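Local coordinates for protein aminotransferase TlmJ (Streptoalloteichus hindustanus, PDB 5UID) that probably transfers amino groups with the help of pyridoxal 5'-phosphate, as a DegT/DnrJ/EryC1-family aminotransferase linked to natural-product biosynthesis, at residues S57-E70 against T239-A251. Numbering follows the deposited sequence.
Sequences SVSCCTEGLFLSME and TAFGRRSISNDVA. With PLP (pyridoxal-5'-phosphate), chain J.
R243 lays its guanidinium between the carboxylates of E63 and E70, which stand two helical turns apart on the same side of helix 61-72. Its side chain bends at chi3 (-59°), which turns NE and NH2 together onto one oxygen: E63 OE2 takes NE at 2.9 Å through its syn lone pair, and NH2 at 2.7 Å from above the carboxylate plane. S245 OG adds a third bond to E63 OE2, at 2.6 Å, from the opposite face of the carboxylate to NH2. E70 OE2 meets R243 NH1 at 3.1 Å by its syn lone pair, and makes a weak bond to NH2. Both carboxylates are steeply turned against the guanidinium, that of E63 by 75°, yet each OE2 lies near its plane. Three donors on E63 OE2 probably favour a charged, firmly held carboxylate. L67 CD1 packs on S245 CB at 4.0 Å.

Further along, the backbones come together: S59 N gives a weak bond to S245 O at 3.0 Å, and V58 CA presents its hydrogen to the same carbonyl. A water joins S59 OG to R244 O, while S57 OG rests on S247 CB at 3.5 Å.

The backbone nitrogens of C61 and T62 bind the phosphate of the modified lysine at 187, and N248, V250 and A251 line the pocket of the separate PLP. N248 ND2 also bonds D193 of the second subunit, whose R243 comes close to this one. The contact lays the loop ahead of helix 249-280 along the end of strand 55-58 and one side of helix 61-72, from E63 to E70, with helix 202-212 packed beside L67 and E70.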
# COMPACT_ATOMS: atom_id res chain seq x y z
N SER A 57 -5.23 -9.86 -5.77
CA SER A 57 -5.32 -8.43 -5.52
C SER A 57 -4.17 -7.97 -4.63
O SER A 57 -3.79 -8.66 -3.68
CB SER A 57 -6.66 -8.09 -4.87
OG SER A 57 -6.76 -6.71 -4.57
N VAL A 58 -3.61 -6.80 -4.95
CA VAL A 58 -2.52 -6.21 -4.18
C VAL A 58 -2.79 -4.72 -4.00
O VAL A 58 -3.74 -4.16 -4.55
CB VAL A 58 -1.14 -6.43 -4.83
CG1 VAL A 58 -0.73 -7.90 -4.73
CG2 VAL A 58 -1.15 -5.98 -6.28
N SER A 59 -1.92 -4.07 -3.22
CA SER A 59 -2.15 -2.68 -2.83
C SER A 59 -1.95 -1.73 -4.00
O SER A 59 -2.64 -0.71 -4.10
CB SER A 59 -1.22 -2.31 -1.67
OG SER A 59 0.13 -2.50 -2.03
N CYS A 60 -1.00 -2.02 -4.89
CA CYS A 60 -0.72 -1.17 -6.03
C CYS A 60 0.15 -1.94 -7.01
O CYS A 60 0.62 -3.05 -6.71
CB CYS A 60 -0.04 0.14 -5.61
SG CYS A 60 1.59 -0.09 -4.86
N CYS A 61 0.36 -1.35 -8.19
CA CYS A 61 1.13 -2.03 -9.22
C CYS A 61 2.61 -2.11 -8.86
O CYS A 61 3.25 -3.14 -9.09
CB CYS A 61 0.95 -1.32 -10.57
SG CYS A 61 1.77 -2.15 -11.95
N THR A 62 3.16 -1.03 -8.30
CA THR A 62 4.55 -1.05 -7.87
C THR A 62 4.80 -2.20 -6.90
O THR A 62 5.79 -2.93 -7.02
CB THR A 62 4.93 0.28 -7.23
OG1 THR A 62 4.70 1.34 -8.17
CG2 THR A 62 6.39 0.27 -6.82
N GLU A 63 3.91 -2.37 -5.93
CA GLU A 63 4.04 -3.47 -4.99
C GLU A 63 3.93 -4.81 -5.71
O GLU A 63 4.64 -5.76 -5.38
CB GLU A 63 2.97 -3.36 -3.90
CG GLU A 63 3.11 -4.38 -2.80
CD GLU A 63 4.32 -4.13 -1.92
OE1 GLU A 63 4.86 -3.01 -1.94
OE2 GLU A 63 4.73 -5.07 -1.21
N GLY A 64 3.04 -4.90 -6.70
CA GLY A 64 2.97 -6.10 -7.51
C GLY A 64 4.24 -6.36 -8.29
O GLY A 64 4.63 -7.52 -8.48
N LEU A 65 4.92 -5.30 -8.73
CA LEU A 65 6.19 -5.47 -9.43
C LEU A 65 7.28 -5.93 -8.48
O LEU A 65 8.07 -6.83 -8.81
CB LEU A 65 6.59 -4.17 -10.13
CG LEU A 65 5.76 -3.75 -11.35
CD1 LEU A 65 6.01 -2.30 -11.70
CD2 LEU A 65 6.05 -4.65 -12.55
N PHE A 66 7.36 -5.32 -7.29
CA PHE A 66 8.33 -5.76 -6.29
C PHE A 66 8.09 -7.21 -5.89
O PHE A 66 9.05 -7.98 -5.74
CB PHE A 66 8.26 -4.86 -5.05
CG PHE A 66 9.17 -3.67 -5.11
CD1 PHE A 66 8.85 -2.57 -5.90
CD2 PHE A 66 10.34 -3.63 -4.37
CE1 PHE A 66 9.69 -1.47 -5.95
CE2 PHE A 66 11.18 -2.54 -4.41
CZ PHE A 66 10.85 -1.45 -5.21
N LEU A 67 6.83 -7.60 -5.71
CA LEU A 67 6.53 -8.98 -5.32
C LEU A 67 6.97 -9.97 -6.39
O LEU A 67 7.50 -11.03 -6.08
CB LEU A 67 5.04 -9.14 -5.03
CG LEU A 67 4.49 -8.50 -3.76
CD1 LEU A 67 2.98 -8.63 -3.70
CD2 LEU A 67 5.14 -9.12 -2.53
N SER A 68 6.75 -9.63 -7.67
CA SER A 68 7.09 -10.56 -8.74
C SER A 68 8.60 -10.81 -8.79
O SER A 68 9.04 -11.94 -9.00
CB SER A 68 6.59 -10.03 -10.08
OG SER A 68 7.28 -8.87 -10.47
N MSE A 69 9.40 -9.77 -8.57
CA MSE A 69 10.85 -9.92 -8.54
C MSE A 69 11.27 -10.75 -7.33
O MSE A 69 12.28 -11.46 -7.38
CB MSE A 69 11.54 -8.56 -8.53
CG MSE A 69 11.35 -7.75 -9.80
SE MSE A 69 11.97 -8.68 -11.41
CE MSE A 69 10.26 -8.85 -12.33
N GLU A 70 10.51 -10.66 -6.24
CA GLU A 70 10.78 -11.49 -5.08
C GLU A 70 10.41 -12.95 -5.36
O GLU A 70 11.19 -13.86 -5.09
CB GLU A 70 10.01 -10.97 -3.86
CG GLU A 70 10.49 -9.62 -3.35
CD GLU A 70 9.61 -9.07 -2.25
OE1 GLU A 70 8.73 -9.81 -1.76
OE2 GLU A 70 9.79 -7.89 -1.87
N THR A 239 6.48 -17.86 6.83
CA THR A 239 7.26 -18.51 5.78
C THR A 239 8.09 -17.52 4.97
O THR A 239 8.91 -17.96 4.15
CB THR A 239 6.34 -19.29 4.84
OG1 THR A 239 5.51 -18.37 4.11
CG2 THR A 239 5.45 -20.24 5.62
N ALA A 240 7.87 -16.22 5.15
CA ALA A 240 8.62 -15.20 4.45
C ALA A 240 8.43 -13.89 5.20
O ALA A 240 7.35 -13.63 5.73
CB ALA A 240 8.16 -15.06 2.99
N PHE A 241 9.49 -13.07 5.24
CA PHE A 241 9.45 -11.78 5.93
C PHE A 241 8.73 -10.74 5.07
O PHE A 241 9.29 -9.71 4.68
CB PHE A 241 10.86 -11.35 6.29
CG PHE A 241 11.61 -12.35 7.12
CD1 PHE A 241 11.02 -12.92 8.24
CD2 PHE A 241 12.90 -12.72 6.78
CE1 PHE A 241 11.71 -13.85 9.01
CE2 PHE A 241 13.59 -13.65 7.55
CZ PHE A 241 12.99 -14.21 8.66
N GLY A 242 7.46 -11.02 4.77
CA GLY A 242 6.72 -10.22 3.83
C GLY A 242 6.14 -8.95 4.44
O GLY A 242 5.92 -8.84 5.65
N ARG A 243 5.91 -7.97 3.57
CA ARG A 243 5.20 -6.75 3.94
C ARG A 243 3.70 -7.03 3.94
O ARG A 243 3.25 -8.17 3.75
CB ARG A 243 5.56 -5.62 2.98
CG ARG A 243 7.03 -5.25 2.96
CD ARG A 243 7.34 -4.19 1.91
NE ARG A 243 6.96 -4.63 0.57
CZ ARG A 243 7.75 -5.34 -0.24
NH1 ARG A 243 8.97 -5.69 0.16
NH2 ARG A 243 7.32 -5.70 -1.44
N ARG A 244 2.90 -5.99 4.16
CA ARG A 244 1.45 -6.08 4.03
C ARG A 244 1.09 -5.43 2.69
O ARG A 244 1.12 -4.20 2.55
CB ARG A 244 0.75 -5.39 5.20
CG ARG A 244 -0.75 -5.66 5.28
CD ARG A 244 -1.33 -5.03 6.53
NE ARG A 244 -2.78 -5.20 6.65
CZ ARG A 244 -3.68 -4.34 6.17
NH1 ARG A 244 -3.28 -3.25 5.53
NH2 ARG A 244 -4.98 -4.57 6.34
N SER A 245 0.76 -6.26 1.71
CA SER A 245 0.65 -5.83 0.32
C SER A 245 -0.76 -6.05 -0.23
O SER A 245 -0.93 -6.21 -1.44
CB SER A 245 1.67 -6.57 -0.54
OG SER A 245 2.97 -6.48 0.03
N ILE A 246 -1.76 -6.05 0.63
CA ILE A 246 -3.12 -6.37 0.23
C ILE A 246 -3.90 -5.08 0.02
O ILE A 246 -3.49 -3.99 0.44
CB ILE A 246 -3.82 -7.26 1.28
CG1 ILE A 246 -3.86 -6.56 2.64
CG2 ILE A 246 -3.13 -8.61 1.38
CD1 ILE A 246 -4.68 -7.28 3.69
N SER A 247 -5.04 -5.20 -0.66
CA SER A 247 -5.99 -4.12 -0.81
C SER A 247 -7.13 -4.33 0.19
O SER A 247 -7.04 -5.15 1.11
CB SER A 247 -6.49 -4.05 -2.25
OG SER A 247 -7.20 -2.85 -2.49
N ASN A 248 -8.23 -3.59 0.02
CA ASN A 248 -9.36 -3.68 0.94
C ASN A 248 -10.66 -3.71 0.15
O ASN A 248 -10.69 -3.45 -1.06
CB ASN A 248 -9.35 -2.53 1.96
CG ASN A 248 -9.37 -1.17 1.30
OD1 ASN A 248 -10.38 -0.76 0.72
ND2 ASN A 248 -8.26 -0.44 1.41
N ASP A 249 -11.75 -4.04 0.86
CA ASP A 249 -13.05 -4.19 0.21
C ASP A 249 -13.65 -2.86 -0.23
O ASP A 249 -14.54 -2.85 -1.08
CB ASP A 249 -14.03 -4.91 1.13
CG ASP A 249 -14.00 -6.42 0.95
OD1 ASP A 249 -13.04 -6.93 0.33
OD2 ASP A 249 -14.94 -7.10 1.41
N VAL A 250 -13.20 -1.74 0.34
CA VAL A 250 -13.67 -0.45 -0.14
C VAL A 250 -13.15 -0.20 -1.55
O VAL A 250 -13.92 0.12 -2.46
CB VAL A 250 -13.24 0.68 0.83
CG1 VAL A 250 -13.95 1.97 0.47
CG2 VAL A 250 -13.54 0.28 2.26
N ALA A 251 -11.85 -0.37 -1.75
CA ALA A 251 -11.28 -0.22 -3.09
C ALA A 251 -11.81 -1.28 -4.04
O ALA A 251 -12.08 -1.00 -5.21
CB ALA A 251 -9.75 -0.28 -3.01
N1 PLP J . -10.76 3.67 0.71
C2 PLP J . -10.81 3.95 -0.63
C2A PLP J . -12.10 4.36 -1.27
C3 PLP J . -9.65 3.87 -1.40
O3 PLP J . -9.72 4.16 -2.74
C4 PLP J . -8.44 3.48 -0.84
C4A PLP J . -7.47 2.82 -1.78
O4A PLP J . -7.09 1.66 -1.61
C5 PLP J . -8.41 3.19 0.52
C6 PLP J . -9.57 3.29 1.29
C5A PLP J . -7.13 2.78 1.22
O4P PLP J . -6.04 3.59 0.81
O HOH W 1 1.26 -1.91 0.43